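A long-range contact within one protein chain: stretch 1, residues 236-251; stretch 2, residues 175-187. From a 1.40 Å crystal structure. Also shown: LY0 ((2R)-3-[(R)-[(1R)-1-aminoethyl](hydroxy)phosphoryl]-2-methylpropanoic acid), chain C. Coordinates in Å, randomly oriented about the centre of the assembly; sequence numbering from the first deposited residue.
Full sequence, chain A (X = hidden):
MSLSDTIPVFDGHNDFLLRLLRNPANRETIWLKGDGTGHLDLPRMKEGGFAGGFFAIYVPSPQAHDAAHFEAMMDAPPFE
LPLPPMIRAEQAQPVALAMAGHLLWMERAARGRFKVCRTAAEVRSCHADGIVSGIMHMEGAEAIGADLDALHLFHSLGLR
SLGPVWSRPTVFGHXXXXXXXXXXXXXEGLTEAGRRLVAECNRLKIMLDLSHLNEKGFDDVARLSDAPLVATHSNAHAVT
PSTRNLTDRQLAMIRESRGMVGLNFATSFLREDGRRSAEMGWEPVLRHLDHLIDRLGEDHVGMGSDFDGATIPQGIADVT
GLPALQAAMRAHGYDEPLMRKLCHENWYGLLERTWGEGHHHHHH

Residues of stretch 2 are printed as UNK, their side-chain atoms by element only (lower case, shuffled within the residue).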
# COMPACT_ATOMS: atom_id res chain seq x y z
N ALA A 236 2.44 3.06 13.12
CA ALA A 236 1.83 3.40 14.41
C ALA A 236 2.06 4.85 14.79
O ALA A 236 3.19 5.26 15.02
CB ALA A 236 2.36 2.47 15.49
N HIS A 237 0.97 5.61 14.87
CA HIS A 237 1.04 7.02 15.23
C HIS A 237 1.69 7.24 16.59
O HIS A 237 2.37 8.24 16.81
CB HIS A 237 -0.36 7.63 15.21
CG HIS A 237 -0.36 9.12 15.19
ND1 HIS A 237 -0.35 9.88 16.34
CD2 HIS A 237 -0.35 10.00 14.16
CE1 HIS A 237 -0.35 11.16 16.02
NE2 HIS A 237 -0.35 11.26 14.70
N ALA A 238 1.47 6.29 17.50
CA ALA A 238 2.01 6.39 18.86
C ALA A 238 3.53 6.36 18.85
O ALA A 238 4.16 6.87 19.78
CB ALA A 238 1.44 5.28 19.73
N VAL A 239 4.12 5.77 17.81
CA VAL A 239 5.57 5.73 17.67
C VAL A 239 6.08 6.89 16.82
O VAL A 239 7.05 7.56 17.20
CB VAL A 239 6.01 4.38 17.04
CG1 VAL A 239 7.50 4.34 16.80
CG2 VAL A 239 5.56 3.22 17.93
N THR A 240 5.44 7.12 15.68
CA THR A 240 5.80 8.21 14.78
C THR A 240 4.54 8.99 14.43
O THR A 240 3.70 8.50 13.68
CB THR A 240 6.38 7.65 13.46
OG1 THR A 240 7.60 6.95 13.73
CG2 THR A 240 6.65 8.77 12.45
N PRO A 241 4.38 10.20 15.00
CA PRO A 241 3.14 10.97 14.83
C PRO A 241 3.05 11.70 13.49
O PRO A 241 2.85 12.91 13.43
CB PRO A 241 3.21 11.98 15.99
CG PRO A 241 4.68 12.18 16.17
CD PRO A 241 5.28 10.81 16.00
N SER A 242 3.17 10.93 12.41
CA SER A 242 2.88 11.40 11.06
C SER A 242 1.38 11.35 10.81
O SER A 242 0.70 10.44 11.27
CB SER A 242 3.58 10.50 10.04
OG SER A 242 3.03 10.68 8.74
N THR A 243 0.86 12.32 10.06
CA THR A 243 -0.56 12.28 9.67
C THR A 243 -0.96 10.98 8.95
O THR A 243 -2.14 10.63 8.91
CB THR A 243 -0.91 13.46 8.74
OG1 THR A 243 0.06 13.52 7.69
CG2 THR A 243 -0.86 14.77 9.54
N ARG A 244 0.03 10.30 8.38
CA ARG A 244 -0.21 9.06 7.62
C ARG A 244 -0.35 7.81 8.49
O ARG A 244 -0.80 6.76 8.00
CB ARG A 244 0.87 8.87 6.57
CG ARG A 244 0.57 9.61 5.27
CD ARG A 244 -0.47 8.85 4.45
NE ARG A 244 0.12 7.72 3.72
CZ ARG A 244 -0.02 6.43 4.03
NH1 ARG A 244 -0.72 6.05 5.09
NH2 ARG A 244 0.54 5.52 3.26
N ASN A 245 0.04 7.90 9.75
CA ASN A 245 -0.01 6.73 10.64
C ASN A 245 -1.33 6.58 11.41
O ASN A 245 -2.21 7.45 11.33
CB ASN A 245 1.21 6.74 11.56
CG ASN A 245 2.49 6.37 10.83
OD1 ASN A 245 2.44 5.77 9.74
ND2 ASN A 245 3.63 6.70 11.41
N LEU A 246 -1.46 5.47 12.12
CA LEU A 246 -2.71 5.10 12.76
C LEU A 246 -2.62 5.26 14.27
O LEU A 246 -1.67 4.77 14.89
CB LEU A 246 -3.05 3.64 12.42
CG LEU A 246 -3.39 3.35 10.95
CD1 LEU A 246 -3.28 1.86 10.66
CD2 LEU A 246 -4.77 3.87 10.60
N THR A 247 -3.61 5.91 14.86
CA THR A 247 -3.63 6.06 16.32
C THR A 247 -4.05 4.74 16.98
O THR A 247 -4.57 3.84 16.31
CB THR A 247 -4.62 7.14 16.77
OG1 THR A 247 -5.96 6.68 16.53
CG2 THR A 247 -4.39 8.43 16.01
N ASP A 248 -3.82 4.64 18.28
CA ASP A 248 -4.20 3.42 18.99
C ASP A 248 -5.70 3.19 18.91
O ASP A 248 -6.15 2.04 18.86
CB ASP A 248 -3.73 3.47 20.45
CG ASP A 248 -2.23 3.23 20.59
OD1 ASP A 248 -1.56 2.93 19.58
OD2 ASP A 248 -1.73 3.35 21.72
N ARG A 249 -6.48 4.27 18.89
CA ARG A 249 -7.92 4.17 18.76
C ARG A 249 -8.27 3.55 17.41
O ARG A 249 -9.13 2.67 17.32
CB ARG A 249 -8.59 5.53 18.90
CG ARG A 249 -10.11 5.44 18.97
CD ARG A 249 -10.77 6.80 18.86
NE ARG A 249 -10.51 7.41 17.56
CZ ARG A 249 -11.26 7.21 16.48
NH1 ARG A 249 -12.33 6.43 16.55
NH2 ARG A 249 -10.95 7.79 15.34
N GLN A 250 -7.60 4.01 16.37
CA GLN A 250 -7.81 3.44 15.04
C GLN A 250 -7.39 1.97 14.99
O GLN A 250 -8.07 1.12 14.41
CB GLN A 250 -7.06 4.25 13.99
CG GLN A 250 -7.65 5.62 13.72
CD GLN A 250 -6.82 6.41 12.74
OE1 GLN A 250 -5.65 6.67 12.98
NE2 GLN A 250 -7.41 6.77 11.60
N LEU A 251 -6.24 1.66 15.59
CA LEU A 251 -5.79 0.28 15.64
C LEU A 251 -6.81 -0.62 16.34
O LEU A 251 -7.04 -1.76 15.92
CB LEU A 251 -4.42 0.18 16.34
CG LEU A 251 -3.24 0.84 15.63
CD1 LEU A 251 -2.00 0.74 16.50
CD2 LEU A 251 -2.97 0.22 14.27
N UNK A 175 -8.24 12.86 1.87
CA UNK A 175 -7.02 12.25 2.35
C UNK A 175 -6.21 13.20 3.22
O UNK A 175 -6.40 14.42 3.19
N UNK A 176 -5.29 12.64 4.00
CA UNK A 176 -4.48 13.48 4.86
C UNK A 176 -3.41 14.19 4.05
O UNK A 176 -2.85 13.62 3.12
c UNK A 176 -4.79 12.04 6.92
c UNK A 176 -2.78 11.64 5.43
c UNK A 176 -3.77 12.67 5.99
N UNK A 177 -3.12 15.44 4.39
CA UNK A 177 -1.90 16.03 3.85
C UNK A 177 -0.70 15.38 4.53
O UNK A 177 -0.85 14.84 5.63
c UNK A 177 -3.82 16.35 5.32
c UNK A 177 -2.00 17.49 4.30
c UNK A 177 -2.80 17.42 5.57
N UNK A 178 0.46 15.41 3.89
CA UNK A 178 1.68 14.93 4.53
C UNK A 178 2.17 15.96 5.52
O UNK A 178 2.54 17.07 5.13
c UNK A 178 2.37 13.58 2.52
c UNK A 178 2.09 11.25 2.00
c UNK A 178 1.65 11.58 0.73
c UNK A 178 1.56 12.92 0.36
c UNK A 178 2.75 14.65 3.48
c UNK A 178 2.45 12.24 2.88
c UNK A 178 1.92 13.91 1.25
N UNK A 179 2.18 15.60 6.80
CA UNK A 179 2.59 16.54 7.84
C UNK A 179 3.25 15.79 8.98
O UNK A 179 2.91 14.64 9.27
c UNK A 179 1.53 18.10 9.60
c UNK A 179 1.35 17.29 8.34
c UNK A 179 -1.63 19.56 8.55
c UNK A 179 0.18 18.69 10.00
n UNK A 179 -1.99 20.37 7.57
n UNK A 179 -2.54 18.81 9.14
n UNK A 179 -0.35 19.53 8.94
N UNK A 180 4.22 16.43 9.63
CA UNK A 180 4.81 15.87 10.85
C UNK A 180 5.26 17.02 11.74
O UNK A 180 5.94 17.91 11.27
c UNK A 180 7.63 13.10 14.05
c UNK A 180 6.02 15.00 10.54
c UNK A 180 6.60 14.33 11.76
c UNK A 180 6.23 13.04 12.09
c UNK A 180 7.48 15.01 12.59
c UNK A 180 8.00 14.40 13.73
c UNK A 180 6.74 12.42 13.21
N UNK A 181 4.87 16.99 13.03
CA UNK A 181 3.96 16.02 13.62
C UNK A 181 2.52 16.48 13.40
O UNK A 181 2.28 17.67 13.17
c UNK A 181 4.66 17.53 15.29
c UNK A 181 5.44 17.89 14.06
c UNK A 181 4.30 16.10 15.11
N UNK A 182 1.57 15.56 13.44
CA UNK A 182 0.18 15.95 13.35
C UNK A 182 -0.77 14.78 13.47
O UNK A 182 -0.41 13.64 13.19
N UNK A 183 -2.00 15.09 13.88
CA UNK A 183 -3.07 14.12 13.99
C UNK A 183 -3.59 13.75 12.60
O UNK A 183 -3.54 14.57 11.69
c UNK A 183 -4.21 14.75 14.80
o UNK A 183 -5.44 14.08 14.62
N UNK A 184 -4.09 12.52 12.44
CA UNK A 184 -4.73 12.15 11.17
C UNK A 184 -6.08 12.83 10.97
O UNK A 184 -6.69 12.69 9.92
c UNK A 184 -4.93 10.64 11.29
c UNK A 184 -4.24 10.21 12.51
c UNK A 184 -4.04 11.40 13.39
N UNK A 185 -6.56 13.57 11.97
CA UNK A 185 -7.86 14.24 11.86
C UNK A 185 -7.67 15.59 11.17
O UNK A 185 -7.69 16.64 11.81
c UNK A 185 -8.49 14.41 13.24
o UNK A 185 -10.49 15.19 14.25
o UNK A 185 -10.49 14.99 12.07
c UNK A 185 -9.92 14.90 13.18
N UNK A 186 -7.52 15.54 9.85
CA UNK A 186 -7.09 16.70 9.08
C UNK A 186 -8.19 17.35 8.25
O UNK A 186 -7.98 18.41 7.65
c UNK A 186 -5.94 16.33 8.15
c UNK A 186 -4.73 15.89 8.95
o UNK A 186 -6.35 15.25 7.30
N UNK A 187 -9.37 16.73 8.21
CA UNK A 187 -10.46 17.26 7.42
C UNK A 187 -11.78 16.51 7.48
O UNK A 187 -12.03 15.73 8.40
P LY0 C . 2.69 6.62 -1.99
C1 LY0 C . 3.19 8.44 -4.04
N1 LY0 C . 2.02 6.32 -4.57
C2 LY0 C . 3.03 6.96 -3.75
C4 LY0 C . 4.14 7.06 -0.96
C5 LY0 C . 3.84 7.88 0.26
C6 LY0 C . 2.68 7.36 1.06
C7 LY0 C . 5.05 8.25 1.08
O31 LY0 C . 2.37 5.14 -1.92
O32 LY0 C . 1.41 7.41 -1.55
O61 LY0 C . 2.12 8.15 2.00
O62 LY0 C . 2.20 6.23 0.84
O HOH W 1 4.46 12.66 7.71

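Position 175 has no side-chain atoms and touches nothing on stretch 1. It is Gly-175.

Position 176 has three side-chain carbons, one carrying the other two. The branch starts at CB, which points toward stretch 1 and lies 4.0 Å from Thr-243 CB. This is Val-176. Its CG1 is 3.6 Å from Thr-243 O.

At position 177 three carbons close a ring onto the backbone N, so it is Pro-177. The CA-to-CB bond points away, but the backbone matters: Thr-243 OG1 donates a hydrogen bond to Pro-177 O at 2.6 Å.

Position 178 has one carbon and then a six-carbon ring, with no oxygen. CB points away, yet the ring end comes nearer, and a ring carbon lies near Arg-244 CG. It is Phe-178. The ring carbon is CE1, 4.0 Å from Arg-244 CG. The same CE1 is 3.1 Å from O61 of LY0.

Position 179 carries three carbons, a nitrogen, and a carbon bearing two more nitrogens. Its CB packs 3.6 Å from Thr-243 CG2. The guanidinium marks Arg-179. Its backbone pairs in both directions: Arg-179 N donates to Thr-243 OG1 (3.1 Å), and Thr-243 N donates to Arg-179 O (3.2 Å). Water 1 also joins Arg-179 O to Ser-242 OG.

Position 180 again shows one carbon and a six-carbon ring without oxygen. The ring end reaches stretch 1, near Pro-241 and Thr-240. Hence it is Phe-180. Its CE1 is 3.5 Å from Pro-241 CD and 3.7 Å from Thr-240 CG2. This is apolar packing.

Position 181 has three carbons closed onto N, after a cis peptide bond. Its CB is 4.1 Å from Pro-241 CG, and its CA lies 3.3 Å from Pro-241 O in a CA-H...O contact. It is Pro-181.

Position 182 has no side-chain atoms: Gly-182. A CB here would be tight against Thr-243 CG2 and would clash with Arg-179 CD. Gly-182 N donates to Pro-241 O at 2.9 Å, and Gly-182 O accepts from His-237 NE2 at 2.8 Å.

Position 183 has one carbon and one oxygen, so it is Ser-183. CA-to-CB points away, and the OG of Ser-183 accepts from the N of position 185.

At position 184 three carbons close onto N. One ring carbon lies near Asn-245 O, Thr-247 CG2 and Gln-250 OE1. This is Pro-184. Its CG is 3.6 Å from Asn-245 O, 3.9 Å from Thr-247 CG2 and 3.8 Å from Gln-250 OE1.

Position 185 has two carbons, the second with two oxygens. It is Asp-185 and makes no contact with stretch 1.

Position 186 has a carbon bearing one oxygen and one carbon. The terminal carbon approaches Thr-243 CG2. It is Thr-186, and its CG2 is 4.1 Å from Thr-243 CG2.

Position 187 has no side-chain atoms and no contact. It is Gly-187.

The contact centres on Thr-243. Its hydroxyl donates to one backbone group and accepts from another, while its methyl packs among neighbouring atoms. Gly-182 adds a second anchor through its N and O. Pro-241 packs against Phe-180 and Pro-181, and Pro-184 sits beside Thr-247. Beside this, Arg-244 binds the LY0 carboxylate through NE to O61 (2.7 Å) and NH2 to O62 (3.0 Å), so the contact borders the ligand.

Stretch 2 175-187: GVPFRFPGSPDTG
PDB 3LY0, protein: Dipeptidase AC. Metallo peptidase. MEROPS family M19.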